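Local coordinates for Vv2_1132 (Vibrio vulnificus CMCP6, PDB 5Y9S), which regulates transcription as a LysR-type regulator, probably binding DNA through its winged helix-turn-helix domains within a tetramer, at the interface of chains A and B and the interface of chains A and C. Numbering follows the deposited sequence. Chains: chain A/B/C, Vv2_1132.

Contact 1: the interface of chains A and B. Residues chain A 11, 79, 82-83, 86; chain B 9, 50, 79.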
loop_
_atom_site.group_PDB
_atom_site.type_symbol
_atom_site.label_atom_id
_atom_site.label_comp_id
_atom_site.label_asym_id
_atom_site.label_seq_id
_atom_site.Cartn_x
_atom_site.Cartn_y
_atom_site.Cartn_z
ATOM N N PHE A 11 -4.007 5.786 9.709
ATOM C CA PHE A 11 -4.968 5.814 10.802
ATOM C C PHE A 11 -4.828 4.600 11.708
ATOM O O PHE A 11 -4.857 4.730 12.935
ATOM C CB PHE A 11 -6.370 5.916 10.185
ATOM C CG PHE A 11 -7.499 5.617 11.129
ATOM C CD1 PHE A 11 -7.915 4.305 11.356
ATOM C CD2 PHE A 11 -8.191 6.651 11.748
ATOM C CE1 PHE A 11 -8.962 4.025 12.220
ATOM C CE2 PHE A 11 -9.263 6.378 12.608
ATOM C CZ PHE A 11 -9.640 5.064 12.847
ATOM N N LEU A 79 -6.770 12.538 17.500
ATOM C CA LEU A 79 -6.940 12.181 16.097
ATOM C C LEU A 79 -8.093 11.199 15.923
ATOM O O LEU A 79 -9.040 11.465 15.176
ATOM C CB LEU A 79 -5.641 11.611 15.528
ATOM C CG LEU A 79 -4.775 12.759 15.034
ATOM C CD1 LEU A 79 -3.359 12.297 14.657
ATOM C CD2 LEU A 79 -5.498 13.430 13.863
ATOM N N GLN A 82 -11.431 12.740 16.483
ATOM C CA GLN A 82 -11.851 13.638 15.408
ATOM C C GLN A 82 -12.348 12.863 14.195
ATOM O O GLN A 82 -13.345 13.246 13.573
ATOM C CB GLN A 82 -10.705 14.554 14.989
ATOM C CG GLN A 82 -11.126 15.871 14.293
ATOM C CD GLN A 82 -12.401 16.534 14.839
ATOM O OE1 GLN A 82 -12.451 16.951 15.998
ATOM N NE2 GLN A 82 -13.423 16.660 13.983
ATOM N N VAL A 83 -11.638 11.808 13.806
ATOM C CA VAL A 83 -12.120 10.972 12.713
ATOM C C VAL A 83 -13.519 10.452 13.028
ATOM O O VAL A 83 -14.417 10.482 12.171
ATOM C CB VAL A 83 -11.128 9.834 12.435
ATOM C CG1 VAL A 83 -11.725 8.814 11.466
ATOM C CG2 VAL A 83 -9.821 10.409 11.885
ATOM N N THR A 86 -16.133 13.233 12.696
ATOM C CA THR A 86 -16.360 13.483 11.282
ATOM C C THR A 86 -17.381 12.507 10.718
ATOM O O THR A 86 -18.387 12.911 10.127
ATOM C CB THR A 86 -15.047 13.379 10.523
ATOM O OG1 THR A 86 -14.142 14.385 10.984
ATOM C CG2 THR A 86 -15.291 13.529 9.010
ATOM N N LEU B 9 -9.943 5.928 6.685
ATOM C CA LEU B 9 -9.639 7.216 6.084
ATOM C C LEU B 9 -8.171 7.242 5.710
ATOM O O LEU B 9 -7.323 6.847 6.504
ATOM C CB LEU B 9 -9.928 8.341 7.071
ATOM C CG LEU B 9 -9.450 9.746 6.716
ATOM C CD1 LEU B 9 -10.278 10.271 5.549
ATOM C CD2 LEU B 9 -9.597 10.655 7.924
ATOM N N TRP B 50 -16.309 7.242 1.388
ATOM C CA TRP B 50 -16.017 7.105 2.812
ATOM C C TRP B 50 -16.881 8.053 3.616
ATOM O O TRP B 50 -17.501 7.655 4.601
ATOM C CB TRP B 50 -14.533 7.358 3.091
ATOM C CG TRP B 50 -14.135 7.241 4.557
ATOM C CD1 TRP B 50 -13.754 6.098 5.228
ATOM C CD2 TRP B 50 -14.089 8.299 5.521
ATOM N NE1 TRP B 50 -13.466 6.394 6.541
ATOM C CE2 TRP B 50 -13.664 7.733 6.750
ATOM C CE3 TRP B 50 -14.351 9.670 5.464
ATOM C CZ2 TRP B 50 -13.490 8.492 7.903
ATOM C CZ3 TRP B 50 -14.187 10.427 6.623
ATOM C CH2 TRP B 50 -13.761 9.834 7.821
ATOM N N LEU B 79 -8.472 17.896 10.776
ATOM C CA LEU B 79 -7.626 16.715 10.811
ATOM C C LEU B 79 -6.250 17.023 10.253
ATOM O O LEU B 79 -5.236 16.659 10.856
ATOM C CB LEU B 79 -8.270 15.571 10.017
ATOM C CG LEU B 79 -9.524 14.984 10.654
ATOM C CD1 LEU B 79 -10.306 14.135 9.637
ATOM C CD2 LEU B 79 -9.122 14.164 11.872
#
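Helix 67-90 of chain A packs against helix 67-91 of chain B, and the end of helix 37-51 and the loop at B:Leu9 come in from chain B beside it. In LysR-type regulators this long linker helix follows the winged helix-turn-helix and pairs the DNA-binding domains of two subunits; the patch is part of such a two-fold dimer interface. Among these residues no N or O of one chain comes within bonding distance of the other. B:Leu79 carries much of the contact. Its CD2 methyl lies over the aliphatic stem of A:Gln82, 3.5 Å from CB and close to CG as well. The same methyl touches CG2 of A:Val83 at 3.8 Å. With CG of A:Gln82 anti to the backbone N (chi1 -157°), CG joins CB under this methyl before the chain bends at chi2. The two copies of Leu79 meet more loosely, methyl to methyl, with their CD2 atoms 4.2 Å apart.

A:Val83 splits its branches between two partners besides B:Leu79. CG2, beside the backbone N, reaches CD2 of B:Leu9 at 4.0 Å, whereas CG1, anti to that N (chi1 170°), meets CZ2 on the benzo rim of the B:Trp50 indole, the side chains crossing at about a right angle. One turn further along, CG2 of A:Thr86 touches the same rim at CZ3, 4.1 Å away. Its hydroxyl OG1 turns back into its own helix and hydrogen-bonds O of A:Gln82 at 2.9 Å, from above the carbonyl plane, which helps fix the rotation that directs the methyl to the indole. Within chain B, CB of B:Leu9 covers one indole face, offset toward its rim.

Contact 2: the interface of chains A and C. Residues chain A 57, 59-60; chain C 159, 162, 208-210, 213.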
loop_
_atom_site.group_PDB
_atom_site.type_symbol
_atom_site.label_atom_id
_atom_site.label_comp_id
_atom_site.label_asym_id
_atom_site.label_seq_id
_atom_site.Cartn_x
_atom_site.Cartn_y
_atom_site.Cartn_z
ATOM N N ASP A 57 9.356 1.420 25.276
ATOM C CA ASP A 57 10.647 1.113 25.880
ATOM C C ASP A 57 10.940 -0.356 25.638
ATOM O O ASP A 57 10.247 -1.219 26.185
ATOM C CB ASP A 57 10.633 1.431 27.368
ATOM C CG ASP A 57 11.897 0.974 28.083
ATOM O OD1 ASP A 57 11.794 0.668 29.292
ATOM O OD2 ASP A 57 12.982 0.926 27.450
ATOM N N THR A 59 13.579 -2.243 26.443
ATOM C CA THR A 59 14.226 -3.027 27.494
ATOM C C THR A 59 13.259 -3.510 28.564
ATOM O O THR A 59 13.692 -4.194 29.495
ATOM C CB THR A 59 15.298 -2.204 28.196
ATOM O OG1 THR A 59 14.640 -1.378 29.170
ATOM C CG2 THR A 59 16.033 -1.317 27.204
ATOM N N SER A 60 11.985 -3.149 28.495
ATOM C CA SER A 60 11.083 -3.399 29.606
ATOM C C SER A 60 10.181 -4.603 29.341
ATOM O O SER A 60 9.795 -4.885 28.204
ATOM C CB SER A 60 10.236 -2.158 29.900
ATOM O OG SER A 60 9.436 -1.809 28.791
ATOM N N ILE C 159 16.899 -7.485 33.851
ATOM C CA ILE C 159 15.742 -6.637 33.581
ATOM C C ILE C 159 15.106 -6.237 34.907
ATOM O O ILE C 159 14.646 -7.094 35.673
ATOM C CB ILE C 159 14.723 -7.333 32.661
ATOM C CG1 ILE C 159 15.437 -8.147 31.576
ATOM C CG2 ILE C 159 13.790 -6.309 32.032
ATOM C CD1 ILE C 159 15.638 -9.606 31.948
ATOM N N MET C 162 9.434 -2.489 35.014
ATOM C CA MET C 162 8.843 -1.178 35.264
ATOM C C MET C 162 7.562 -1.277 36.078
ATOM O O MET C 162 7.147 -0.283 36.683
ATOM C CB MET C 162 8.568 -0.450 33.939
ATOM C CG MET C 162 9.814 0.042 33.212
ATOM S SD MET C 162 10.736 1.299 34.144
ATOM C CE MET C 162 9.678 2.744 33.983
ATOM N N HIS C 208 17.648 5.263 25.620
ATOM C CA HIS C 208 16.769 4.119 25.429
ATOM C C HIS C 208 17.539 2.804 25.355
ATOM O O HIS C 208 17.159 1.882 24.631
ATOM C CB HIS C 208 15.908 4.341 24.188
ATOM C CG HIS C 208 15.105 5.606 24.247
ATOM N ND1 HIS C 208 14.157 5.841 25.226
ATOM C CD2 HIS C 208 15.130 6.720 23.475
ATOM C CE1 HIS C 208 13.629 7.039 25.047
ATOM N NE2 HIS C 208 14.199 7.592 23.991
ATOM N N THR C 209 18.620 2.710 26.106
ATOM C CA THR C 209 19.414 1.502 26.227
ATOM C C THR C 209 19.330 1.011 27.662
ATOM O O THR C 209 19.062 1.779 28.586
ATOM C CB THR C 209 20.874 1.777 25.878
ATOM O OG1 THR C 209 21.386 2.766 26.785
ATOM C CG2 THR C 209 20.991 2.304 24.473
ATOM N N PHE C 210 19.621 -0.268 27.862
ATOM C CA PHE C 210 19.714 -0.735 29.239
ATOM C C PHE C 210 20.787 0.027 30.018
ATOM O O PHE C 210 20.570 0.408 31.179
ATOM C CB PHE C 210 20.011 -2.224 29.295
ATOM C CG PHE C 210 20.289 -2.704 30.684
ATOM C CD1 PHE C 210 19.241 -2.923 31.566
ATOM C CD2 PHE C 210 21.589 -2.893 31.133
ATOM C CE1 PHE C 210 19.475 -3.343 32.854
ATOM C CE2 PHE C 210 21.830 -3.336 32.433
ATOM C CZ PHE C 210 20.770 -3.574 33.285
ATOM N N LYS C 213 19.875 3.335 31.594
ATOM C CA LYS C 213 18.980 3.185 32.725
ATOM C C LYS C 213 19.696 2.648 33.949
ATOM O O LYS C 213 19.152 2.730 35.054
ATOM C CB LYS C 213 17.825 2.271 32.328
ATOM C CG LYS C 213 17.086 2.779 31.096
ATOM C CD LYS C 213 16.304 1.669 30.427
ATOM C CE LYS C 213 15.468 2.230 29.303
ATOM N NZ LYS C 213 15.101 3.640 29.600
#
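Polar groups of A:Asp57 and C:Lys213 meet across the contact tip to tip without forming a salt bridge. OD2 of the carboxylate lies 3.4 Å from CE of the lysine, while the amine NZ stands 4.1 Å from that oxygen. The chain bends at chi4 (-29°), which swings NZ off the line to the carboxylate, and CE is left as the nearest atom to it. The opposite charges may still attract each other at this range, and ND1 of C:His208, 5.5 Å from OD2, could add to the local field if charged.

Van der Waals contacts centre on A:Thr59, which buries 78 Å² against chain C. Its OG1 rests beside the end of the lysine chain, 3.7 Å from both CD and CE of C:Lys213, the two side chains crossing obliquely. CG2, anti to the carbonyl carbon, points toward the start of helix 210-220, where it comes 3.8 Å from the backbone N of C:Phe210. The backbone O of A:Thr59 faces the CG2 methyl of C:Ile159, and CB of A:Ser60 meets CG of C:Met162.

Hydrogen bonds among these residues stay within chain A. OG of A:Ser60 reaches back to O of A:Asp57 at 2.8 Å, tilted 33° from the carbonyl plane, tying the turn together; N and OG1 of A:Thr59 make weak bonds to OD2 of A:Asp57.

In the fold, the chain A segment is strand 56-57 and the loop after it, in the wing region of the winged helix-turn-helix. It sits between the loop at C:Ile159 and C:Met162 and the N-terminal end of helix 210-220, both in the regulatory domain of chain C.

The C-alpha centres of contacts 1 and 2 lie about 34 Å apart; the contacts share no residue, but chain A takes part in both. Contact 1 uses its linker helix 67-90; contact 2 uses the wing region, which precedes the linker in sequence. The two differ in kind: the first belongs to a two-fold dimer interface, the second to an interface that is not an exact two-fold and sets a DNA-binding domain against another subunit's regulatory domain. Together they link chain A to two neighbours in the tetramer, and contact 2 may help set the position of the DNA-binding domain.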